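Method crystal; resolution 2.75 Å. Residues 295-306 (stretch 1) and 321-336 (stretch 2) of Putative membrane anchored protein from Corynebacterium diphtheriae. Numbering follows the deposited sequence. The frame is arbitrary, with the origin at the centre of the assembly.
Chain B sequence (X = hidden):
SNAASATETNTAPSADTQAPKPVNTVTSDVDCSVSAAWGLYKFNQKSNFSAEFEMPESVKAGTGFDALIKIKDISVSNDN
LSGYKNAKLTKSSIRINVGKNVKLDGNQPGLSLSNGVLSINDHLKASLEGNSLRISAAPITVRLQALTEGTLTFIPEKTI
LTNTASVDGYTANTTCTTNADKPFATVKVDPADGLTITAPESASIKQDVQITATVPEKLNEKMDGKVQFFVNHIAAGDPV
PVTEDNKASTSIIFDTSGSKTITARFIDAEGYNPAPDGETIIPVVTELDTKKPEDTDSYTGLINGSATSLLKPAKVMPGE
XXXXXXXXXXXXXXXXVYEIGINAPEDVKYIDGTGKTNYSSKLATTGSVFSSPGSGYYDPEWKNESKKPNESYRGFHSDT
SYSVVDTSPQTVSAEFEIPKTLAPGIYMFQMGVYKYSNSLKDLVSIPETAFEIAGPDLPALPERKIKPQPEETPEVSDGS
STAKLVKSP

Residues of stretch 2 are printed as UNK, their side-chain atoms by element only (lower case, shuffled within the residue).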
# COMPACT_ATOMS: atom_id res chain seq x y z
N ASP B 295 29.95 11.09 -15.70
CA ASP B 295 28.93 11.61 -16.60
C ASP B 295 27.96 12.58 -15.87
O ASP B 295 26.97 12.17 -15.22
CB ASP B 295 28.20 10.46 -17.25
CG ASP B 295 27.47 10.87 -18.51
OD1 ASP B 295 27.13 12.08 -18.66
OD2 ASP B 295 27.23 9.97 -19.36
N THR B 296 28.27 13.87 -15.97
CA THR B 296 27.44 14.89 -15.34
C THR B 296 26.09 15.04 -16.05
O THR B 296 25.14 15.58 -15.50
CB THR B 296 28.13 16.28 -15.31
OG1 THR B 296 28.70 16.56 -16.59
CG2 THR B 296 29.19 16.30 -14.29
N ASP B 297 26.01 14.57 -17.28
CA ASP B 297 24.77 14.72 -18.02
C ASP B 297 23.71 13.72 -17.60
O ASP B 297 23.92 12.92 -16.72
CB ASP B 297 25.05 14.68 -19.50
CG ASP B 297 26.01 15.74 -19.89
OD1 ASP B 297 25.81 16.90 -19.45
OD2 ASP B 297 26.98 15.42 -20.59
N SER B 298 22.55 13.79 -18.21
CA SER B 298 21.57 12.77 -17.96
C SER B 298 20.80 12.48 -19.25
O SER B 298 20.92 13.26 -20.20
CB SER B 298 20.69 13.12 -16.74
OG SER B 298 19.64 13.99 -17.10
N TYR B 299 20.07 11.36 -19.28
CA TYR B 299 19.48 10.84 -20.50
C TYR B 299 17.99 10.51 -20.38
O TYR B 299 17.48 10.21 -19.30
CB TYR B 299 20.23 9.56 -20.91
CG TYR B 299 21.71 9.75 -21.04
CD1 TYR B 299 22.48 9.94 -19.92
CD2 TYR B 299 22.32 9.74 -22.29
CE1 TYR B 299 23.84 10.15 -20.02
CE2 TYR B 299 23.69 9.95 -22.42
CZ TYR B 299 24.44 10.16 -21.27
OH TYR B 299 25.81 10.37 -21.33
N THR B 300 17.31 10.54 -21.51
CA THR B 300 15.93 10.07 -21.62
C THR B 300 15.76 9.38 -23.00
O THR B 300 16.74 9.24 -23.77
CB THR B 300 14.89 11.20 -21.38
OG1 THR B 300 13.57 10.68 -21.53
CG2 THR B 300 15.03 12.29 -22.39
N GLY B 301 14.54 8.94 -23.32
CA GLY B 301 14.32 8.24 -24.56
C GLY B 301 12.85 8.01 -24.82
O GLY B 301 12.00 8.49 -24.08
N LEU B 302 12.57 7.29 -25.90
CA LEU B 302 11.22 6.99 -26.33
C LEU B 302 11.31 5.68 -27.04
O LEU B 302 12.28 5.43 -27.77
CB LEU B 302 10.73 8.03 -27.34
CG LEU B 302 10.42 9.48 -26.94
CD1 LEU B 302 10.52 10.45 -28.13
CD2 LEU B 302 9.06 9.54 -26.30
N ILE B 303 10.32 4.82 -26.82
CA ILE B 303 10.11 3.64 -27.66
C ILE B 303 8.69 3.70 -28.18
O ILE B 303 7.76 3.90 -27.41
CB ILE B 303 10.40 2.33 -26.94
CG1 ILE B 303 10.04 1.15 -27.85
CG2 ILE B 303 9.59 2.24 -25.67
CD1 ILE B 303 10.83 -0.11 -27.55
N ASN B 304 8.53 3.56 -29.50
CA ASN B 304 7.24 3.76 -30.17
C ASN B 304 6.61 5.09 -29.77
O ASN B 304 5.39 5.19 -29.62
CB ASN B 304 6.29 2.59 -29.92
CG ASN B 304 6.73 1.31 -30.61
OD1 ASN B 304 7.57 1.35 -31.50
ND2 ASN B 304 6.16 0.19 -30.21
N GLY B 305 7.45 6.09 -29.58
CA GLY B 305 6.98 7.45 -29.28
C GLY B 305 6.52 7.75 -27.86
O GLY B 305 5.95 8.82 -27.60
N SER B 306 6.78 6.82 -26.94
CA SER B 306 6.53 7.04 -25.53
C SER B 306 7.72 6.66 -24.70
O SER B 306 8.50 5.78 -25.07
CB SER B 306 5.33 6.24 -25.07
OG SER B 306 4.17 6.64 -25.76
N UNK B 321 8.62 -4.42 -35.73
CA UNK B 321 9.51 -3.26 -35.97
C UNK B 321 9.22 -2.27 -34.86
O UNK B 321 8.10 -2.19 -34.41
n UNK B 321 9.92 -3.55 -42.46
c UNK B 321 10.51 -3.25 -41.10
c UNK B 321 9.93 -3.37 -38.56
c UNK B 321 9.26 -2.63 -37.36
c UNK B 321 9.49 -2.85 -39.98
N UNK B 322 10.23 -1.57 -34.37
CA UNK B 322 10.02 -0.53 -33.35
C UNK B 322 10.81 0.73 -33.66
O UNK B 322 11.85 0.66 -34.31
c UNK B 322 10.40 -0.98 -31.92
c UNK B 322 9.64 -2.23 -31.51
c UNK B 322 11.91 -1.17 -31.77
N UNK B 323 10.35 1.87 -33.17
CA UNK B 323 11.06 3.10 -33.38
C UNK B 323 11.51 3.62 -32.03
O UNK B 323 10.74 3.64 -31.06
c UNK B 323 10.16 4.10 -34.04
o UNK B 323 9.18 4.49 -33.10
N UNK B 324 12.76 4.04 -31.97
CA UNK B 324 13.38 4.38 -30.72
C UNK B 324 13.97 5.77 -30.86
O UNK B 324 14.41 6.17 -31.93
c UNK B 324 15.30 3.87 -29.21
c UNK B 324 13.96 2.03 -30.11
c UNK B 324 14.53 3.40 -30.39
N UNK B 325 13.98 6.49 -29.76
CA UNK B 325 14.58 7.79 -29.71
C UNK B 325 15.43 7.83 -28.45
O UNK B 325 15.05 7.24 -27.44
c UNK B 325 13.48 8.84 -29.63
o UNK B 325 14.01 10.14 -29.66
N UNK B 326 16.57 8.49 -28.50
CA UNK B 326 17.41 8.62 -27.29
C UNK B 326 17.99 10.02 -27.22
O UNK B 326 18.54 10.51 -28.21
c UNK B 326 18.50 7.60 -27.29
N UNK B 327 17.87 10.67 -26.06
CA UNK B 327 18.29 12.04 -25.93
C UNK B 327 19.35 12.18 -24.86
O UNK B 327 19.17 11.67 -23.77
o UNK B 327 16.21 13.14 -26.59
c UNK B 327 17.10 12.90 -25.53
N UNK B 328 20.44 12.88 -25.13
CA UNK B 328 21.34 13.31 -24.06
C UNK B 328 20.94 14.70 -23.64
O UNK B 328 20.77 15.58 -24.48
c UNK B 328 22.77 13.32 -24.58
c UNK B 328 23.93 13.82 -23.73
c UNK B 328 25.13 13.63 -24.58
c UNK B 328 23.81 15.31 -23.35
N UNK B 329 20.82 14.92 -22.34
CA UNK B 329 20.34 16.18 -21.80
C UNK B 329 21.48 16.95 -21.13
O UNK B 329 21.84 16.64 -20.01
c UNK B 329 18.10 14.97 -21.30
c UNK B 329 17.19 14.51 -20.16
c UNK B 329 19.23 15.88 -20.79
c UNK B 329 17.26 15.59 -22.45
N UNK B 330 22.05 17.96 -21.82
CA UNK B 330 23.21 18.63 -21.29
C UNK B 330 22.93 19.11 -19.90
O UNK B 330 21.81 19.54 -19.62
c UNK B 330 23.36 19.86 -22.19
c UNK B 330 22.80 19.47 -23.41
c UNK B 330 21.64 18.56 -23.09
N UNK B 331 23.93 19.02 -19.04
CA UNK B 331 23.78 19.58 -17.72
C UNK B 331 23.92 21.10 -17.72
O UNK B 331 23.13 21.77 -17.09
c UNK B 331 24.49 19.34 -15.32
o UNK B 331 24.32 20.52 -14.99
n UNK B 331 24.44 18.35 -14.44
c UNK B 331 24.77 18.96 -16.76
N UNK B 332 24.93 21.63 -18.40
CA UNK B 332 25.14 23.07 -18.48
C UNK B 332 25.39 23.36 -19.94
O UNK B 332 25.42 22.46 -20.73
c UNK B 332 27.65 22.72 -18.15
c UNK B 332 26.38 23.46 -17.67
c UNK B 332 28.93 23.12 -17.38
n UNK B 332 31.32 22.38 -17.28
c UNK B 332 30.19 22.76 -18.18
N UNK B 333 25.59 24.61 -20.31
CA UNK B 333 26.07 24.90 -21.66
C UNK B 333 27.18 25.97 -21.65
O UNK B 333 27.15 26.90 -20.84
c UNK B 333 24.92 25.32 -22.54
N UNK B 334 28.17 25.84 -22.55
CA UNK B 334 28.34 24.84 -23.59
C UNK B 334 29.01 23.55 -23.11
O UNK B 334 29.65 23.53 -22.07
c UNK B 334 30.15 26.35 -23.66
c UNK B 334 29.25 26.84 -22.58
c UNK B 334 29.27 25.55 -24.55
N UNK B 335 28.86 22.49 -23.88
CA UNK B 335 29.59 21.27 -23.63
C UNK B 335 30.06 20.77 -24.99
O UNK B 335 29.61 21.28 -26.03
c UNK B 335 26.79 18.54 -23.31
c UNK B 335 28.19 20.69 -21.62
c UNK B 335 28.72 20.19 -22.93
c UNK B 335 27.58 19.74 -23.84
N UNK B 336 30.96 19.79 -24.97
CA UNK B 336 31.52 19.19 -26.18
C UNK B 336 31.07 17.77 -26.30
O UNK B 336 31.31 16.99 -25.38
c UNK B 336 33.61 21.43 -27.13
c UNK B 336 33.02 19.23 -26.12
n UNK B 336 34.66 20.90 -28.02
n UNK B 336 34.05 22.29 -29.73
c UNK B 336 34.85 21.33 -29.25
c UNK B 336 33.54 20.63 -25.83
n UNK B 336 35.83 20.81 -29.99
O HOH W 1 10.29 6.28 -30.43

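Position 321 carries four carbons in a row ending in a nitrogen, and that chain leads away from stretch 1: K321. At 322 one carbon bears two others; the branch carbon CB lies 4.5 Å from CD1 of I303 and 3.7 Å from OD1 of N304. This is V322, buried and apolar. Position 323 has one carbon and one oxygen, the side chain of S323. Its backbone accepts N304 N at O (2.7 Å) and donates from N to N304 OD1 (3.3 Å), so the asparagine extends the ladder past the end of its own strand. A water also bridges G305 N (3.0 Å) and S323 O (2.8 Å).

Position 324 again shows a carbon carrying two carbons, on the same face as I303: V324. Its CA makes a CA-H...O contact with L302 O (3.3 Å). One carbon and one oxygen at 325 identify S325, whose CB packs 3.7 Å from L302 CB, while its N and O pair with L302 O (2.8 Å) and L302 N (2.9 Å). At 326 a single carbon gives A326. Opposite it is G301, and the two CA atoms are only 4.1 Å apart; a CB on the glycine would lie 2.9 Å from S325 O, a clash.

Position 327, one carbon and one oxygen, is S327. Its CB meets T300 CG2 at 3.8 Å, and its backbone N and O bond to T300 O (2.9 Å) and T300 N (3.1 Å). Four carbons forked at the second mark 328 as L328, with CG 4.1 Å from Y299 CE2. The same forked set at 329 is L329, turned to the other face, where CD1 lies 3.8 Å from T300 CG2 and 4.0 Å from S298 OG. L329 N donates to S298 O (2.7 Å); the return bond, S298 N to L329 O, is weak at 3.4 Å.

Three carbons close a ring onto the backbone nitrogen at 330: P330, pointing away. Two carbons, the second with an oxygen and a nitrogen, make 331 N331; ND2 donates to T296 O (3.0 Å) and the backbone N to D297 OD1 (2.9 Å). Beyond it, 332 (four carbons, then nitrogen) is K332, 333 (one carbon) A333, and 334 (a ring onto nitrogen) P334, after a cis peptide; none contacts stretch 1. Four carbons forked at the first make 335 I335, its CD1 4.1 Å from D297 OD2. Three carbons, a nitrogen and a carbon with two nitrogens make 336 R336, out of reach.

The contact is an antiparallel ladder, closed by asparagine side chains at both ends.

Stretch 2, residues 321-336: KVSVSASLLPNKAPIR
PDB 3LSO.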